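PDB 3PZF: serine protease inhibitor 2 from Anopheles gambiae, which inhibits the clip-domain serine proteases CLIPB9, CLIPB10 and CLIPB4, thereby restraining phenoloxidase activation and melanization in the mosquito hemolymph. Local coordinates for residues N181-K186 against M386-K391. Numbering follows the deposited sequence.
Sequences NVIYFK and MLFAGK
Phe388 sets CG anti to its carbonyl carbon (chi1 -75°) and sends its ring tip first toward Ile183, whose CG1 lies anti to the backbone N (chi1 -173°) and carries CD1 out to meet it. CD1 comes obliquely to the ring, 3.5 Å from Phe388 CE2, while the other branch, Ile183 CG2, reaches Phe388 CE1 at 3.8 Å, so both branches spread over the CE2-CZ-CE1 end from the same side. Phe185, two residues on, brings its CB from the opposite side, 3.6 Å from Phe388 CZ, and the ring tip sits between the two residues. Its own ring then leads away and meets Tyr239 edge-to-face. The rim of Phe388 also points at the strand itself, with Tyr184 C near the ring plane. Beside this trio, Ile183 CD1 lies 3.7 Å from Leu387 O. A classic beta bulge, in which Leu387 and Phe388 lie opposite the single residue Ile378, lets both neighbouring side chains start toward strand 181-186. The two strands run nearly at right angles (93°), their axes 9.0 Å apart, so they meet through side chains as layers of a sandwich do. Strand 177-188 belongs to sheet A of the serpin fold, and between it and strand 332-341 the reactive loop probably inserts on protease inhibition, as in other serpins; strand 386-392, paired with 374-380, belongs to sheet B beneath. The meeting of Ile183, Phe185 and Phe388 side chains is apolar: it depends on shape and exclusion of water and sets no directional bond between these strands, while the nearby carbonyl Leu387 O has Ser44 OG as its partner.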
loop_
_atom_site.group_PDB
_atom_site.type_symbol
_atom_site.label_atom_id
_atom_site.label_comp_id
_atom_site.label_asym_id
_atom_site.label_seq_id
_atom_site.Cartn_x
_atom_site.Cartn_y
_atom_site.Cartn_z
ATOM N N ASN A 181 5.695 2.452 -9.266
ATOM C CA ASN A 181 4.307 2.422 -8.873
ATOM C C ASN A 181 4.016 3.496 -7.831
ATOM O O ASN A 181 4.781 3.684 -6.893
ATOM C CB ASN A 181 3.940 1.057 -8.290
ATOM C CG ASN A 181 2.544 1.038 -7.703
ATOM O OD1 ASN A 181 1.548 0.884 -8.420
ATOM N ND2 ASN A 181 2.460 1.211 -6.412
ATOM N N VAL A 182 2.901 4.190 -8.006
ATOM C CA VAL A 182 2.448 5.154 -7.015
ATOM C C VAL A 182 0.955 4.958 -6.790
ATOM O O VAL A 182 0.251 4.347 -7.589
ATOM C CB VAL A 182 2.732 6.633 -7.416
ATOM C CG1 VAL A 182 4.243 6.893 -7.497
ATOM C CG2 VAL A 182 2.086 6.965 -8.749
ATOM N N ILE A 183 0.473 5.480 -5.671
ATOM C CA ILE A 183 -0.931 5.344 -5.328
ATOM C C ILE A 183 -1.371 6.628 -4.660
ATOM O O ILE A 183 -0.563 7.304 -4.020
ATOM C CB ILE A 183 -1.186 4.171 -4.385
ATOM C CG1 ILE A 183 -2.699 3.980 -4.197
ATOM C CG2 ILE A 183 -0.471 4.420 -3.044
ATOM C CD1 ILE A 183 -3.074 2.704 -3.422
ATOM N N TYR A 184 -2.629 6.994 -4.870
ATOM C CA TYR A 184 -3.153 8.248 -4.330
ATOM C C TYR A 184 -4.577 7.986 -3.887
ATOM O O TYR A 184 -5.304 7.216 -4.536
ATOM C CB TYR A 184 -3.104 9.353 -5.392
ATOM C CG TYR A 184 -4.033 10.517 -5.113
ATOM C CD1 TYR A 184 -3.628 11.576 -4.315
ATOM C CD2 TYR A 184 -5.321 10.545 -5.637
ATOM C CE1 TYR A 184 -4.477 12.654 -4.065
ATOM C CE2 TYR A 184 -6.174 11.612 -5.397
ATOM C CZ TYR A 184 -5.751 12.659 -4.611
ATOM O OH TYR A 184 -6.604 13.711 -4.366
ATOM N N PHE A 185 -4.977 8.583 -2.764
ATOM C CA PHE A 185 -6.305 8.327 -2.236
ATOM C C PHE A 185 -6.855 9.548 -1.520
ATOM O O PHE A 185 -6.230 10.074 -0.612
ATOM C CB PHE A 185 -6.287 7.155 -1.266
ATOM C CG PHE A 185 -7.554 7.023 -0.472
ATOM C CD1 PHE A 185 -8.774 6.848 -1.109
ATOM C CD2 PHE A 185 -7.527 7.087 0.908
ATOM C CE1 PHE A 185 -9.947 6.729 -0.371
ATOM C CE2 PHE A 185 -8.704 6.970 1.652
ATOM C CZ PHE A 185 -9.913 6.799 1.002
ATOM N N LYS A 186 -8.014 9.997 -1.984
ATOM C CA LYS A 186 -8.774 11.034 -1.333
ATOM C C LYS A 186 -10.116 10.450 -0.941
ATOM O O LYS A 186 -10.815 9.836 -1.766
ATOM C CB LYS A 186 -8.983 12.218 -2.280
ATOM C CG LYS A 186 -9.910 13.280 -1.705
ATOM C CD LYS A 186 -10.173 14.408 -2.690
ATOM C CE LYS A 186 -8.885 15.097 -3.111
ATOM N N MET A 386 -5.854 -5.241 0.400
ATOM C CA MET A 386 -5.074 -4.392 1.305
ATOM C C MET A 386 -4.393 -3.283 0.492
ATOM O O MET A 386 -3.271 -3.448 0.009
ATOM C CB MET A 386 -4.040 -5.226 2.073
ATOM C CG MET A 386 -3.598 -4.614 3.435
ATOM S SD MET A 386 -2.251 -5.546 4.194
ATOM C CE MET A 386 -2.334 -4.880 5.866
ATOM N N LEU A 387 -5.109 -2.173 0.308
ATOM C CA LEU A 387 -4.693 -1.123 -0.606
ATOM C C LEU A 387 -3.590 -0.232 -0.030
ATOM O O LEU A 387 -2.702 0.211 -0.759
ATOM C CB LEU A 387 -5.905 -0.281 -1.001
ATOM C CG LEU A 387 -6.940 -1.091 -1.804
ATOM C CD1 LEU A 387 -8.248 -0.311 -1.833
ATOM C CD2 LEU A 387 -6.360 -1.302 -3.218
ATOM N N PHE A 388 -3.675 0.055 1.271
ATOM C CA PHE A 388 -2.605 0.790 1.996
ATOM C C PHE A 388 -2.269 0.024 3.254
ATOM O O PHE A 388 -3.172 -0.575 3.858
ATOM C CB PHE A 388 -3.062 2.182 2.452
ATOM C CG PHE A 388 -3.144 3.202 1.348
ATOM C CD1 PHE A 388 -2.159 4.191 1.219
ATOM C CD2 PHE A 388 -4.233 3.214 0.475
ATOM C CE1 PHE A 388 -2.256 5.150 0.230
ATOM C CE2 PHE A 388 -4.324 4.180 -0.527
ATOM C CZ PHE A 388 -3.326 5.142 -0.652
ATOM N N ALA A 389 -1.009 0.054 3.668
ATOM C CA ALA A 389 -0.617 -0.460 4.994
ATOM C C ALA A 389 0.465 0.459 5.523
ATOM O O ALA A 389 1.295 0.948 4.757
ATOM C CB ALA A 389 -0.077 -1.865 4.901
ATOM N N GLY A 390 0.494 0.709 6.826
ATOM C CA GLY A 390 1.539 1.612 7.310
ATOM C C GLY A 390 1.620 1.564 8.810
ATOM O O GLY A 390 0.845 0.845 9.482
ATOM N N LYS A 391 2.559 2.334 9.356
ATOM C CA LYS A 391 2.596 2.485 10.796
ATOM C C LYS A 391 2.994 3.899 11.119
ATOM O O LYS A 391 3.608 4.592 10.316
ATOM C CB LYS A 391 3.574 1.496 11.419
ATOM C CG LYS A 391 4.988 1.663 10.908
ATOM C CD LYS A 391 5.971 0.901 11.764
ATOM C CE LYS A 391 7.400 1.181 11.272
ATOM N NZ LYS A 391 8.434 0.635 12.172
#